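Local coordinates for protein lactaldehyde dehydrogenase (Escherichia coli, PDB 2IMP) that oxidises L-lactaldehyde irreversibly to L-lactate with NAD+ as cofactor, also accepts glycolaldehyde, and serves in the breakdown of L-fucose and L-rhamnose, at residues Ser70-Arg82 against Ala187-Arg199. Sequence-based numbering, arbitrary orientation.
With SO4 (sulfate ion), chain C.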
ATOM      1  N   SER A  70       2.922   3.186 -24.005  1.00 13.73           N
ATOM      2  CA  SER A  70       2.543   3.069 -25.404  1.00 16.30           C
ATOM      3  C   SER A  70       3.728   2.543 -26.250  1.00 14.68           C
ATOM      4  O   SER A  70       3.561   1.682 -27.110  1.00 15.38           O
ATOM      5  CB  SER A  70       2.075   4.429 -25.931  1.00 17.83           C
ATOM      6  OG  SER A  70       1.591   4.317 -27.254  1.00 22.95           O
ATOM      7  N   TRP A  71       4.919   3.069 -25.976  1.00 14.92           N
ATOM      8  CA  TRP A  71       6.115   2.611 -26.667  1.00 13.99           C
ATOM      9  C   TRP A  71       6.393   1.120 -26.394  1.00 14.53           C
ATOM     10  O   TRP A  71       6.737   0.362 -27.307  1.00 12.53           O
ATOM     11  CB  TRP A  71       7.335   3.447 -26.251  1.00 14.62           C
ATOM     12  CG  TRP A  71       7.419   4.763 -26.966  1.00 15.35           C
ATOM     13  CD1 TRP A  71       7.334   6.012 -26.417  1.00 14.99           C
ATOM     14  CD2 TRP A  71       7.584   4.957 -28.375  1.00 14.95           C
ATOM     15  NE1 TRP A  71       7.438   6.971 -27.398  1.00 13.93           N
ATOM     16  CE2 TRP A  71       7.590   6.350 -28.607  1.00 15.73           C
ATOM     17  CE3 TRP A  71       7.725   4.084 -29.462  1.00 15.98           C
ATOM     18  CZ2 TRP A  71       7.734   6.891 -29.889  1.00 16.78           C
ATOM     19  CZ3 TRP A  71       7.866   4.623 -30.736  1.00 15.81           C
ATOM     20  CH2 TRP A  71       7.870   6.014 -30.937  1.00 16.30           C
ATOM     21  N   LEU A  72       6.231   0.721 -25.132  1.00 11.58           N
ATOM     22  CA  LEU A  72       6.427  -0.672 -24.754  1.00 11.57           C
ATOM     23  C   LEU A  72       5.433  -1.604 -25.467  1.00 10.86           C
ATOM     24  O   LEU A  72       5.798  -2.683 -25.916  1.00 12.14           O
ATOM     25  CB  LEU A  72       6.297  -0.841 -23.235  1.00  9.19           C
ATOM     26  CG  LEU A  72       7.424  -0.288 -22.357  1.00  9.10           C
ATOM     27  CD1 LEU A  72       7.057  -0.478 -20.887  1.00  9.31           C
ATOM     28  CD2 LEU A  72       8.731  -1.012 -22.675  1.00  7.47           C
ATOM     29  N   ARG A  73       4.181  -1.171 -25.568  1.00 11.29           N
ATOM     30  CA  ARG A  73       3.170  -1.969 -26.261  1.00 11.70           C
ATOM     31  C   ARG A  73       3.489  -2.168 -27.755  1.00 11.77           C
ATOM     32  O   ARG A  73       3.164  -3.201 -28.334  1.00 12.60           O
ATOM     33  CB  ARG A  73       1.789  -1.332 -26.102  1.00 13.32           C
ATOM     34  CG  ARG A  73       1.147  -1.677 -24.775  1.00 19.06           C
ATOM     35  CD  ARG A  73       0.009  -0.749 -24.409  1.00 23.39           C
ATOM     36  NE  ARG A  73      -0.493  -1.098 -23.083  1.00 29.59           N
ATOM     37  CZ  ARG A  73      -1.094  -0.252 -22.252  1.00 31.53           C
ATOM     38  NH1 ARG A  73      -1.280   1.018 -22.601  1.00 30.47           N
ATOM     39  NH2 ARG A  73      -1.500  -0.681 -21.059  1.00 29.34           N
ATOM     40  N   LYS A  74       4.115  -1.166 -28.363  1.00 11.76           N
ATOM     41  CA  LYS A  74       4.510  -1.284 -29.755  1.00 12.83           C
ATOM     42  C   LYS A  74       5.585  -2.359 -29.912  1.00 13.75           C
ATOM     43  O   LYS A  74       5.608  -3.092 -30.901  1.00 14.23           O
ATOM     44  CB  LYS A  74       5.041   0.051 -30.282  1.00 13.19           C
ATOM     45  CG  LYS A  74       3.962   1.106 -30.419  1.00 17.24           C
ATOM     46  CD  LYS A  74       4.527   2.429 -30.881  1.00 20.62           C
ATOM     47  CE  LYS A  74       3.421   3.465 -31.001  1.00 23.67           C
ATOM     48  NZ  LYS A  74       3.980   4.803 -31.364  1.00 31.00           N
ATOM     49  N   ILE A  75       6.469  -2.445 -28.919  1.00 13.46           N
ATOM     50  CA  ILE A  75       7.514  -3.450 -28.950  1.00 13.38           C
ATOM     51  C   ILE A  75       6.951  -4.881 -28.797  1.00 12.64           C
ATOM     52  O   ILE A  75       7.321  -5.782 -29.543  1.00 13.35           O
ATOM     53  CB  ILE A  75       8.577  -3.195 -27.855  1.00 13.17           C
ATOM     54  CG1 ILE A  75       9.322  -1.894 -28.159  1.00 11.28           C
ATOM     55  CG2 ILE A  75       9.556  -4.371 -27.793  1.00 12.23           C
ATOM     56  CD1 ILE A  75      10.266  -1.441 -27.066  1.00  9.15           C
ATOM     57  N   SER A  76       6.056  -5.074 -27.832  1.00 12.33           N
ATOM     58  CA  SER A  76       5.461  -6.388 -27.654  1.00 13.19           C
ATOM     59  C   SER A  76       4.704  -6.823 -28.916  1.00 13.49           C
ATOM     60  O   SER A  76       4.776  -7.980 -29.323  1.00 15.71           O
ATOM     61  CB  SER A  76       4.506  -6.400 -26.454  1.00 13.45           C
ATOM     62  OG  SER A  76       3.378  -5.580 -26.692  1.00 21.05           O
ATOM     63  N   ALA A  77       3.982  -5.882 -29.519  1.00 13.47           N
ATOM     64  CA  ALA A  77       3.257  -6.173 -30.746  1.00 15.51           C
ATOM     65  C   ALA A  77       4.223  -6.572 -31.886  1.00 15.13           C
ATOM     66  O   ALA A  77       3.908  -7.425 -32.710  1.00 16.02           O
ATOM     67  CB  ALA A  77       2.425  -4.964 -31.164  1.00 15.58           C
ATOM     68  N   GLY A  78       5.398  -5.947 -31.898  1.00 14.91           N
ATOM     69  CA  GLY A  78       6.392  -6.267 -32.908  1.00 14.30           C
ATOM     70  C   GLY A  78       6.913  -7.676 -32.676  1.00 16.05           C
ATOM     71  O   GLY A  78       7.168  -8.426 -33.624  1.00 15.03           O
ATOM     72  N   ILE A  79       7.070  -8.041 -31.404  1.00 13.38           N
ATOM     73  CA  ILE A  79       7.535  -9.376 -31.049  1.00 13.39           C
ATOM     74  C   ILE A  79       6.552 -10.494 -31.484  1.00 15.02           C
ATOM     75  O   ILE A  79       6.965 -11.506 -32.061  1.00 14.56           O
ATOM     76  CB  ILE A  79       7.779  -9.487 -29.524  1.00 13.18           C
ATOM     77  CG1 ILE A  79       9.000  -8.646 -29.134  1.00 11.65           C
ATOM     78  CG2 ILE A  79       7.937 -10.956 -29.122  1.00 10.40           C
ATOM     79  CD1 ILE A  79       9.236  -8.548 -27.628  1.00 11.17           C
ATOM     80  N   ARG A  80       5.265 -10.299 -31.205  1.00 14.39           N
ATOM     81  CA  ARG A  80       4.272 -11.287 -31.605  1.00 16.93           C
ATOM     82  C   ARG A  80       4.244 -11.493 -33.140  1.00 18.86           C
ATOM     83  O   ARG A  80       4.058 -12.608 -33.621  1.00 19.95           O
ATOM     84  CB  ARG A  80       2.880 -10.884 -31.104  1.00 17.43           C
ATOM     85  CG  ARG A  80       2.757 -10.864 -29.584  1.00 18.64           C
ATOM     86  CD  ARG A  80       1.302 -10.765 -29.123  1.00 17.80           C
ATOM     87  NE  ARG A  80       1.204 -10.730 -27.664  1.00 17.74           N
ATOM     88  CZ  ARG A  80       1.211  -9.618 -26.935  1.00 18.48           C
ATOM     89  NH1 ARG A  80       1.297  -8.432 -27.529  1.00 18.30           N
ATOM     90  NH2 ARG A  80       1.155  -9.694 -25.610  1.00 18.80           N
ATOM     91  N   GLU A  81       4.438 -10.406 -33.883  1.00 19.56           N
ATOM     92  CA  GLU A  81       4.474 -10.468 -35.343  1.00 23.16           C
ATOM     93  C   GLU A  81       5.636 -11.345 -35.880  1.00 22.76           C
ATOM     94  O   GLU A  81       5.522 -11.981 -36.924  1.00 23.77           O
ATOM     95  CB  GLU A  81       4.608  -9.057 -35.928  1.00 25.32           C
ATOM     96  CG  GLU A  81       3.320  -8.255 -35.967  1.00 31.72           C
ATOM     97  CD  GLU A  81       3.564  -6.790 -36.292  1.00 36.28           C
ATOM     98  OE1 GLU A  81       4.302  -6.511 -37.261  1.00 38.59           O
ATOM     99  OE2 GLU A  81       3.018  -5.916 -35.581  1.00 39.67           O
ATOM    100  N   ARG A  82       6.741 -11.356 -35.145  1.00 22.65           N
ATOM    101  CA  ARG A  82       7.909 -12.140 -35.523  1.00 23.11           C
ATOM    102  C   ARG A  82       8.164 -13.357 -34.604  1.00 21.95           C
ATOM    103  O   ARG A  82       9.262 -13.915 -34.598  1.00 22.39           O
ATOM    104  CB  ARG A  82       9.149 -11.247 -35.515  1.00 25.70           C
ATOM    105  CG  ARG A  82       9.042 -10.066 -36.449  1.00 31.90           C
ATOM    106  CD  ARG A  82      10.285  -9.198 -36.422  1.00 35.14           C
ATOM    107  NE  ARG A  82      10.229  -8.217 -37.499  1.00 39.43           N
ATOM    108  CZ  ARG A  82      11.248  -7.455 -37.884  1.00 41.39           C
ATOM    109  NH1 ARG A  82      12.424  -7.543 -37.281  1.00 40.05           N
ATOM    110  NH2 ARG A  82      11.092  -6.621 -38.902  1.00 43.77           N
ATOM    111  N   ALA A 187      17.431  -9.526 -32.782  1.00 13.11           N
ATOM    112  CA  ALA A 187      16.075  -9.469 -33.292  1.00 13.63           C
ATOM    113  C   ALA A 187      15.220  -8.501 -32.434  1.00 14.15           C
ATOM    114  O   ALA A 187      14.370  -7.774 -32.947  1.00 13.31           O
ATOM    115  CB  ALA A 187      15.460 -10.863 -33.299  1.00 11.08           C
ATOM    116  N   PHE A 188      15.473  -8.498 -31.128  1.00 14.33           N
ATOM    117  CA  PHE A 188      14.759  -7.582 -30.246  1.00 13.27           C
ATOM    118  C   PHE A 188      15.099  -6.126 -30.603  1.00 12.79           C
ATOM    119  O   PHE A 188      14.219  -5.268 -30.653  1.00 13.55           O
ATOM    120  CB  PHE A 188      15.116  -7.855 -28.775  1.00 11.67           C
ATOM    121  CG  PHE A 188      14.277  -7.072 -27.792  1.00 13.77           C
ATOM    122  CD1 PHE A 188      14.486  -5.709 -27.599  1.00 11.77           C
ATOM    123  CD2 PHE A 188      13.276  -7.704 -27.062  1.00 12.24           C
ATOM    124  CE1 PHE A 188      13.702  -4.985 -26.695  1.00 14.83           C
ATOM    125  CE2 PHE A 188      12.488  -6.989 -26.157  1.00 13.61           C
ATOM    126  CZ  PHE A 188      12.705  -5.629 -25.972  1.00 11.76           C
ATOM    127  N   ALA A 189      16.381  -5.872 -30.857  1.00 13.16           N
ATOM    128  CA  ALA A 189      16.829  -4.535 -31.234  1.00 14.33           C
ATOM    129  C   ALA A 189      16.216  -4.054 -32.575  1.00 15.63           C
ATOM    130  O   ALA A 189      15.875  -2.879 -32.728  1.00 15.66           O
ATOM    131  CB  ALA A 189      18.357  -4.495 -31.313  1.00 12.27           C
ATOM    132  N   LYS A 190      16.094  -4.972 -33.532  1.00 16.23           N
ATOM    133  CA  LYS A 190      15.497  -4.627 -34.815  1.00 16.60           C
ATOM    134  C   LYS A 190      14.050  -4.139 -34.650  1.00 15.97           C
ATOM    135  O   LYS A 190      13.611  -3.210 -35.331  1.00 17.29           O
ATOM    136  CB  LYS A 190      15.526  -5.829 -35.763  1.00 19.15           C
ATOM    137  CG  LYS A 190      16.916  -6.228 -36.234  1.00 21.02           C
ATOM    138  CD  LYS A 190      16.844  -7.451 -37.151  1.00 27.27           C
ATOM    139  CE  LYS A 190      18.220  -7.847 -37.685  1.00 29.75           C
ATOM    140  NZ  LYS A 190      18.128  -9.004 -38.629  1.00 31.55           N
ATOM    141  N   ILE A 191      13.320  -4.783 -33.741  1.00 15.73           N
ATOM    142  CA  ILE A 191      11.946  -4.381 -33.461  1.00 13.40           C
ATOM    143  C   ILE A 191      11.911  -2.966 -32.847  1.00 14.80           C
ATOM    144  O   ILE A 191      11.102  -2.123 -33.235  1.00 14.75           O
ATOM    145  CB  ILE A 191      11.261  -5.395 -32.517  1.00 14.29           C
ATOM    146  CG1 ILE A 191      11.018  -6.703 -33.282  1.00 13.57           C
ATOM    147  CG2 ILE A 191       9.945  -4.817 -31.975  1.00 11.36           C
ATOM    148  CD1 ILE A 191      10.612  -7.870 -32.413  1.00 16.14           C
ATOM    149  N   VAL A 192      12.815  -2.728 -31.902  1.00 13.51           N
ATOM    150  CA  VAL A 192      12.936  -1.423 -31.276  1.00 14.10           C
ATOM    151  C   VAL A 192      13.241  -0.337 -32.324  1.00 14.74           C
ATOM    152  O   VAL A 192      12.671   0.758 -32.309  1.00 13.99           O
ATOM    153  CB  VAL A 192      14.066  -1.428 -30.222  1.00 14.01           C
ATOM    154  CG1 VAL A 192      14.384  -0.002 -29.782  1.00 13.59           C
ATOM    155  CG2 VAL A 192      13.647  -2.283 -29.021  1.00 13.97           C
ATOM    156  N   ASP A 193      14.146  -0.671 -33.235  1.00 15.84           N
ATOM    157  CA  ASP A 193      14.514   0.253 -34.295  1.00 17.46           C
ATOM    158  C   ASP A 193      13.354   0.509 -35.279  1.00 17.02           C
ATOM    159  O   ASP A 193      13.076   1.646 -35.648  1.00 18.76           O
ATOM    160  CB  ASP A 193      15.713  -0.289 -35.065  1.00 17.22           C
ATOM    161  CG  ASP A 193      16.307   0.735 -36.002  1.00 19.60           C
ATOM    162  OD1 ASP A 193      16.574   0.379 -37.164  1.00 22.08           O
ATOM    163  OD2 ASP A 193      16.511   1.892 -35.575  1.00 18.13           O
ATOM    164  N   GLU A 194      12.680  -0.565 -35.673  1.00 17.87           N
ATOM    165  CA  GLU A 194      11.558  -0.465 -36.596  1.00 20.64           C
ATOM    166  C   GLU A 194      10.364   0.361 -36.091  1.00 19.57           C
ATOM    167  O   GLU A 194       9.764   1.104 -36.862  1.00 18.69           O
ATOM    168  CB  GLU A 194      11.071  -1.856 -36.984  1.00 22.93           C
ATOM    169  CG  GLU A 194      11.804  -2.440 -38.162  1.00 32.12           C
ATOM    170  CD  GLU A 194      11.537  -3.921 -38.329  1.00 37.02           C
ATOM    171  OE1 GLU A 194      10.368  -4.339 -38.154  1.00 38.11           O
ATOM    172  OE2 GLU A 194      12.500  -4.660 -38.641  1.00 38.84           O
ATOM    173  N   ILE A 195      10.023   0.225 -34.811  1.00 18.29           N
ATOM    174  CA  ILE A 195       8.900   0.982 -34.271  1.00 18.71           C
ATOM    175  C   ILE A 195       9.255   2.432 -33.924  1.00 17.98           C
ATOM    176  O   ILE A 195       8.391   3.220 -33.568  1.00 20.20           O
ATOM    177  CB  ILE A 195       8.302   0.320 -33.016  1.00 20.85           C
ATOM    178  CG1 ILE A 195       9.331   0.327 -31.879  1.00 19.96           C
ATOM    179  CG2 ILE A 195       7.859  -1.098 -33.348  1.00 20.50           C
ATOM    180  CD1 ILE A 195       8.715   0.200 -30.520  1.00 21.51           C
ATOM    181  N   GLY A 196      10.541   2.754 -34.018  1.00 16.83           N
ATOM    182  CA  GLY A 196      10.987   4.108 -33.758  1.00 16.63           C
ATOM    183  C   GLY A 196      11.181   4.589 -32.333  1.00 16.95           C
ATOM    184  O   GLY A 196      11.110   5.799 -32.092  1.00 16.14           O
ATOM    185  N   LEU A 197      11.416   3.684 -31.385  1.00 15.13           N
ATOM    186  CA  LEU A 197      11.643   4.116 -30.008  1.00 12.98           C
ATOM    187  C   LEU A 197      12.672   5.275 -29.945  1.00 13.34           C
ATOM    188  O   LEU A 197      13.722   5.206 -30.584  1.00 12.66           O
ATOM    189  CB  LEU A 197      12.163   2.950 -29.161  1.00 12.52           C
ATOM    190  CG  LEU A 197      12.253   3.198 -27.648  1.00 13.00           C
ATOM    191  CD1 LEU A 197      10.841   3.258 -27.069  1.00  9.17           C
ATOM    192  CD2 LEU A 197      13.052   2.080 -26.966  1.00 11.78           C
ATOM    193  N   PRO A 198      12.372   6.342 -29.187  1.00 13.41           N
ATOM    194  CA  PRO A 198      13.318   7.462 -29.102  1.00 14.17           C
ATOM    195  C   PRO A 198      14.774   6.974 -28.911  1.00 14.68           C
ATOM    196  O   PRO A 198      15.052   6.117 -28.066  1.00 12.92           O
ATOM    197  CB  PRO A 198      12.812   8.254 -27.900  1.00 13.69           C
ATOM    198  CG  PRO A 198      11.326   8.044 -27.984  1.00 14.89           C
ATOM    199  CD  PRO A 198      11.218   6.558 -28.298  1.00 12.42           C
ATOM    200  N   ARG A 199      15.676   7.532 -29.712  1.00 12.38           N
ATOM    201  CA  ARG A 199      17.088   7.177 -29.666  1.00 13.48           C
ATOM    202  C   ARG A 199      17.715   7.245 -28.257  1.00 12.29           C
ATOM    203  O   ARG A 199      17.442   8.170 -27.491  1.00 12.67           O
ATOM    204  CB  ARG A 199      17.880   8.095 -30.607  1.00 11.96           C
ATOM    205  CG  ARG A 199      17.777   9.569 -30.226  1.00 14.78           C
ATOM    206  CD  ARG A 199      18.420  10.484 -31.260  1.00 15.21           C
ATOM    207  NE  ARG A 199      19.880  10.443 -31.218  1.00 14.36           N
ATOM    208  CZ  ARG A 199      20.661  11.088 -32.078  1.00 14.48           C
ATOM    209  NH1 ARG A 199      20.117  11.818 -33.044  1.00 13.32           N
ATOM    210  NH2 ARG A 199      21.982  11.015 -31.969  1.00 11.86           N
TER
HETATM  211  S   SO4 C 510      -1.510   2.545 -26.592  1.00 71.46           S
HETATM  212  O1  SO4 C 510      -0.953   1.188 -26.757  1.00 71.34           O
HETATM  213  O2  SO4 C 510      -1.063   3.108 -25.303  1.00 72.01           O
HETATM  214  O3  SO4 C 510      -1.042   3.409 -27.693  1.00 72.18           O
HETATM  215  O4  SO4 C 510      -2.984   2.474 -26.615  1.00 72.08           O
HETATM  216  O   HOH W   1      13.126  -8.817 -35.251  1.00 24.65           O
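R82, just past the last turn of helix 65-81, reaches E194 with its extended chain and forms a salt bridge from NH2 to OE2; the modelled position of NH2 is doubtful, as it crowds the carboxylate. A water adds a second link, accepting from R82 NH1 (2.5 Å) and donating to A187 O (2.8 Å). Inward from these polar contacts, segments 70-81 and 187-195 cross with 126° between their N-to-C directions, the axes 9.3 Å apart at closest approach. Helix 183-195 follows strand 172-176 and leads to the parallel strand 202-204, a beta-alpha-beta unit of the NAD-binding Rossmann-type domain, and ends in a Schellman motif at G196. I75 enters as a knob among F188, I191, V192 and I195; its CG1, anti to the carbonyl carbon (chi1 -66°), is turned against I195 CD1 at 3.2 Å, leaving CG2 for F188 CZ. With no side chain on G78, I191 CG2 can lie over its CA at 3.9 Å, while the other branch carries CD1 to I79 CG1. Around W71, P198 CD sits 3.9 Å from the centroid of the five-membered ring, over the same face as L197 CA, while I195 O meets the ring edge in plane, 3.2 Å from CZ3. With a serine at W71, L197 and P198 would probably lose the surface they rest on, leaving a gap beside the Schellman turn.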